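Local coordinates for pyridoxal phosphate homeostasis protein (Bifidobacterium adolescentis ATCC 15703, PDB 3CPG) that probably binds pyridoxal 5'-phosphate and takes part in keeping the cellular supply of this cofactor in balance, at residues K10-A22 and T56-I68. Residues are numbered along the deposited sequence; the frame is centred on the assembly and turned at random.
Sequences KNLANEVIDDARA and TKTRDIGEIMAAI
Arg21 meets the Glu63 carboxylate with its edge: NE and NH2 both donate to OE2, NH2 at 3.0 Å, in the guanidinium plane although the flat groups are turned 62° apart. Arg21 NH2 also donates to Phe268 O, and NH1 pairs with Glu24. Thr58 OG1 sits over one face of the Arg59 guanidinium. Glu63 OE1 takes Lys10 NZ at 2.7 Å on its syn side and Asp60 N on its anti side. With CG anti to the backbone N (chi1 175°), extended Lys10 also brings NZ within 3.0 Å of Thr58 O. Cutting Glu63 back to an alanine would probably cost Lys10 NZ and Arg21 NE this carboxylate and Asp60 N its side-chain acceptor. Completing the capping box, Asp60 OD1 accepts from Glu63 N; Asn14 ND2 meets OD2 from above the carboxylate plane, almost straight (176°). Ile61 N donates to Leu12 O and Gly62 N to Asn14 O. Strand 51-55 of the TIM barrel leads into helix 61-69 through a loop holding Lys57, the predicted pyridoxal phosphate lysine, unmodified here. Segment 10-22 passes over that helix's N-terminal end into helix 19-42, whose Ile25 touches Ala66; helix 80-96 lies on the other flank, its Arg92 and Arg93 binding Glu15.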
# COMPACT_ATOMS: atom_id res chain seq x y z
N LYS A 10 -18.76 -11.97 -9.98
CA LYS A 10 -19.18 -11.19 -8.77
C LYS A 10 -19.28 -9.71 -9.09
O LYS A 10 -18.38 -9.13 -9.70
CB LYS A 10 -18.17 -11.41 -7.64
CG LYS A 10 -18.43 -10.56 -6.41
CD LYS A 10 -17.48 -10.94 -5.28
CE LYS A 10 -17.72 -10.09 -4.04
NZ LYS A 10 -16.89 -10.55 -2.89
N ASN A 11 -20.39 -9.09 -8.69
CA ASN A 11 -20.59 -7.66 -8.93
C ASN A 11 -19.88 -6.88 -7.83
O ASN A 11 -20.40 -6.74 -6.72
CB ASN A 11 -22.08 -7.31 -8.91
CG ASN A 11 -22.34 -5.88 -9.36
OD1 ASN A 11 -21.47 -5.03 -9.28
ND2 ASN A 11 -23.56 -5.62 -9.83
N LEU A 12 -18.70 -6.36 -8.14
CA LEU A 12 -17.92 -5.61 -7.17
C LEU A 12 -18.54 -4.27 -6.78
O LEU A 12 -18.12 -3.65 -5.81
CB LEU A 12 -16.51 -5.39 -7.71
CG LEU A 12 -15.76 -6.69 -8.03
CD1 LEU A 12 -14.43 -6.36 -8.70
CD2 LEU A 12 -15.54 -7.48 -6.75
N ALA A 13 -19.53 -3.83 -7.55
CA ALA A 13 -20.20 -2.56 -7.27
C ALA A 13 -21.32 -2.74 -6.25
O ALA A 13 -21.95 -1.76 -5.84
CB ALA A 13 -20.76 -1.97 -8.56
N ASN A 14 -21.58 -3.98 -5.84
CA ASN A 14 -22.62 -4.23 -4.86
C ASN A 14 -22.29 -3.46 -3.59
O ASN A 14 -21.16 -3.51 -3.11
CB ASN A 14 -22.71 -5.72 -4.53
CG ASN A 14 -23.68 -6.00 -3.41
OD1 ASN A 14 -24.85 -5.60 -3.47
ND2 ASN A 14 -23.21 -6.67 -2.36
N GLU A 15 -23.28 -2.76 -3.05
CA GLU A 15 -23.08 -1.93 -1.86
C GLU A 15 -23.68 -2.44 -0.56
O GLU A 15 -23.47 -1.84 0.50
CB GLU A 15 -23.62 -0.53 -2.13
CG GLU A 15 -22.92 0.20 -3.27
CD GLU A 15 -23.02 1.70 -3.13
OE1 GLU A 15 -22.98 2.19 -1.97
OE2 GLU A 15 -23.13 2.39 -4.16
N VAL A 16 -24.42 -3.55 -0.62
CA VAL A 16 -25.06 -4.08 0.57
C VAL A 16 -24.73 -5.54 0.86
O VAL A 16 -24.83 -6.39 -0.02
CB VAL A 16 -26.59 -3.95 0.44
CG1 VAL A 16 -27.28 -4.61 1.62
CG2 VAL A 16 -26.98 -2.49 0.34
N ILE A 17 -24.33 -5.82 2.10
CA ILE A 17 -24.01 -7.18 2.52
C ILE A 17 -24.92 -7.54 3.69
O ILE A 17 -25.51 -6.67 4.32
CB ILE A 17 -22.53 -7.30 2.96
CG1 ILE A 17 -22.21 -6.30 4.07
CG2 ILE A 17 -21.62 -7.07 1.77
CD1 ILE A 17 -20.79 -6.42 4.60
N ASP A 18 -25.05 -8.83 3.97
CA ASP A 18 -25.92 -9.26 5.06
C ASP A 18 -25.26 -9.04 6.43
O ASP A 18 -24.05 -8.86 6.52
CB ASP A 18 -26.34 -10.72 4.89
CG ASP A 18 -25.17 -11.68 4.87
OD1 ASP A 18 -24.41 -11.71 5.86
OD2 ASP A 18 -25.01 -12.41 3.87
N ASP A 19 -26.08 -9.05 7.47
CA ASP A 19 -25.60 -8.83 8.83
C ASP A 19 -24.45 -9.73 9.25
O ASP A 19 -23.47 -9.26 9.83
CB ASP A 19 -26.75 -8.99 9.83
CG ASP A 19 -27.80 -7.91 9.69
OD1 ASP A 19 -27.53 -6.89 9.03
OD2 ASP A 19 -28.91 -8.10 10.25
N ALA A 20 -24.56 -11.02 8.96
CA ALA A 20 -23.51 -11.97 9.34
C ALA A 20 -22.18 -11.62 8.69
O ALA A 20 -21.13 -11.69 9.34
CB ALA A 20 -23.92 -13.39 8.98
N ARG A 21 -22.22 -11.25 7.41
CA ARG A 21 -21.01 -10.89 6.68
C ARG A 21 -20.39 -9.63 7.28
O ARG A 21 -19.17 -9.53 7.44
CB ARG A 21 -21.32 -10.65 5.20
CG ARG A 21 -20.09 -10.32 4.36
CD ARG A 21 -19.19 -11.53 4.20
NE ARG A 21 -17.95 -11.20 3.51
CZ ARG A 21 -16.74 -11.48 3.97
NH1 ARG A 21 -16.60 -12.11 5.13
NH2 ARG A 21 -15.66 -11.12 3.28
N ALA A 22 -21.23 -8.65 7.60
CA ALA A 22 -20.75 -7.41 8.19
C ALA A 22 -20.06 -7.71 9.52
O ALA A 22 -19.05 -7.09 9.85
CB ALA A 22 -21.91 -6.44 8.40
N THR A 56 -8.20 -4.84 -0.67
CA THR A 56 -9.59 -5.06 -1.06
C THR A 56 -9.89 -5.81 -2.35
O THR A 56 -11.03 -5.82 -2.81
CB THR A 56 -10.33 -3.71 -1.07
OG1 THR A 56 -9.61 -2.77 -1.87
CG2 THR A 56 -10.45 -3.17 0.35
N LYS A 57 -8.88 -6.44 -2.94
CA LYS A 57 -9.09 -7.17 -4.18
C LYS A 57 -10.21 -8.20 -4.04
O LYS A 57 -10.30 -8.90 -3.03
CB LYS A 57 -7.80 -7.87 -4.62
CG LYS A 57 -7.26 -8.87 -3.61
CD LYS A 57 -6.06 -9.62 -4.18
CE LYS A 57 -5.52 -10.64 -3.19
NZ LYS A 57 -4.40 -11.44 -3.77
N THR A 58 -11.06 -8.26 -5.07
CA THR A 58 -12.21 -9.19 -5.15
C THR A 58 -13.34 -8.92 -4.16
O THR A 58 -14.32 -9.67 -4.11
CB THR A 58 -11.78 -10.67 -5.00
OG1 THR A 58 -11.56 -10.99 -3.62
CG2 THR A 58 -10.49 -10.94 -5.78
N ARG A 59 -13.23 -7.85 -3.38
CA ARG A 59 -14.28 -7.54 -2.41
C ARG A 59 -15.17 -6.45 -3.00
O ARG A 59 -14.68 -5.59 -3.74
CB ARG A 59 -13.66 -7.05 -1.09
CG ARG A 59 -12.51 -7.91 -0.59
CD ARG A 59 -12.90 -9.38 -0.42
NE ARG A 59 -11.73 -10.17 -0.06
CZ ARG A 59 -11.75 -11.46 0.28
NH1 ARG A 59 -12.89 -12.13 0.31
NH2 ARG A 59 -10.61 -12.07 0.58
N ASP A 60 -16.46 -6.48 -2.68
CA ASP A 60 -17.35 -5.45 -3.22
C ASP A 60 -17.42 -4.23 -2.31
O ASP A 60 -16.87 -4.22 -1.21
CB ASP A 60 -18.76 -6.00 -3.49
CG ASP A 60 -19.46 -6.50 -2.24
OD1 ASP A 60 -19.27 -5.92 -1.16
OD2 ASP A 60 -20.24 -7.47 -2.37
N ILE A 61 -18.10 -3.19 -2.78
CA ILE A 61 -18.24 -1.95 -2.03
C ILE A 61 -18.82 -2.15 -0.63
O ILE A 61 -18.37 -1.53 0.33
CB ILE A 61 -19.11 -0.94 -2.82
CG1 ILE A 61 -18.36 -0.52 -4.09
CG2 ILE A 61 -19.42 0.29 -1.97
CD1 ILE A 61 -19.09 0.50 -4.95
N GLY A 62 -19.82 -3.01 -0.52
CA GLY A 62 -20.42 -3.26 0.78
C GLY A 62 -19.40 -3.83 1.75
O GLY A 62 -19.33 -3.42 2.91
N GLU A 63 -18.61 -4.78 1.28
CA GLU A 63 -17.58 -5.42 2.10
C GLU A 63 -16.51 -4.42 2.52
O GLU A 63 -16.11 -4.36 3.69
CB GLU A 63 -16.92 -6.56 1.32
CG GLU A 63 -17.81 -7.77 1.10
CD GLU A 63 -17.14 -8.85 0.27
OE1 GLU A 63 -16.97 -8.64 -0.95
OE2 GLU A 63 -16.77 -9.90 0.83
N ILE A 64 -16.02 -3.64 1.57
CA ILE A 64 -14.98 -2.66 1.86
C ILE A 64 -15.45 -1.62 2.86
O ILE A 64 -14.72 -1.26 3.78
CB ILE A 64 -14.52 -1.96 0.57
CG1 ILE A 64 -13.94 -3.00 -0.39
CG2 ILE A 64 -13.48 -0.88 0.90
CD1 ILE A 64 -13.61 -2.45 -1.76
N MSE A 65 -16.68 -1.13 2.70
CA MSE A 65 -17.20 -0.14 3.62
C MSE A 65 -17.41 -0.71 5.02
O MSE A 65 -17.31 0.01 6.02
CB MSE A 65 -18.49 0.47 3.08
CG MSE A 65 -18.28 1.32 1.80
SE MSE A 65 -16.90 2.66 2.01
CE MSE A 65 -17.63 3.59 3.48
N ALA A 66 -17.69 -2.00 5.11
CA ALA A 66 -17.86 -2.62 6.42
C ALA A 66 -16.50 -2.57 7.11
O ALA A 66 -16.41 -2.35 8.32
CB ALA A 66 -18.34 -4.07 6.28
N ALA A 67 -15.44 -2.76 6.34
CA ALA A 67 -14.08 -2.72 6.88
C ALA A 67 -13.72 -1.31 7.33
O ALA A 67 -13.13 -1.11 8.40
CB ALA A 67 -13.08 -3.21 5.84
N ILE A 68 -14.05 -0.32 6.52
CA ILE A 68 -13.75 1.06 6.87
C ILE A 68 -14.55 1.46 8.10
O ILE A 68 -14.03 2.11 9.01
CB ILE A 68 -14.05 2.01 5.69
CG1 ILE A 68 -12.93 1.86 4.65
CG2 ILE A 68 -14.16 3.46 6.17
CD1 ILE A 68 -13.24 2.46 3.29
O HOH W 1 -21.01 -8.68 -4.80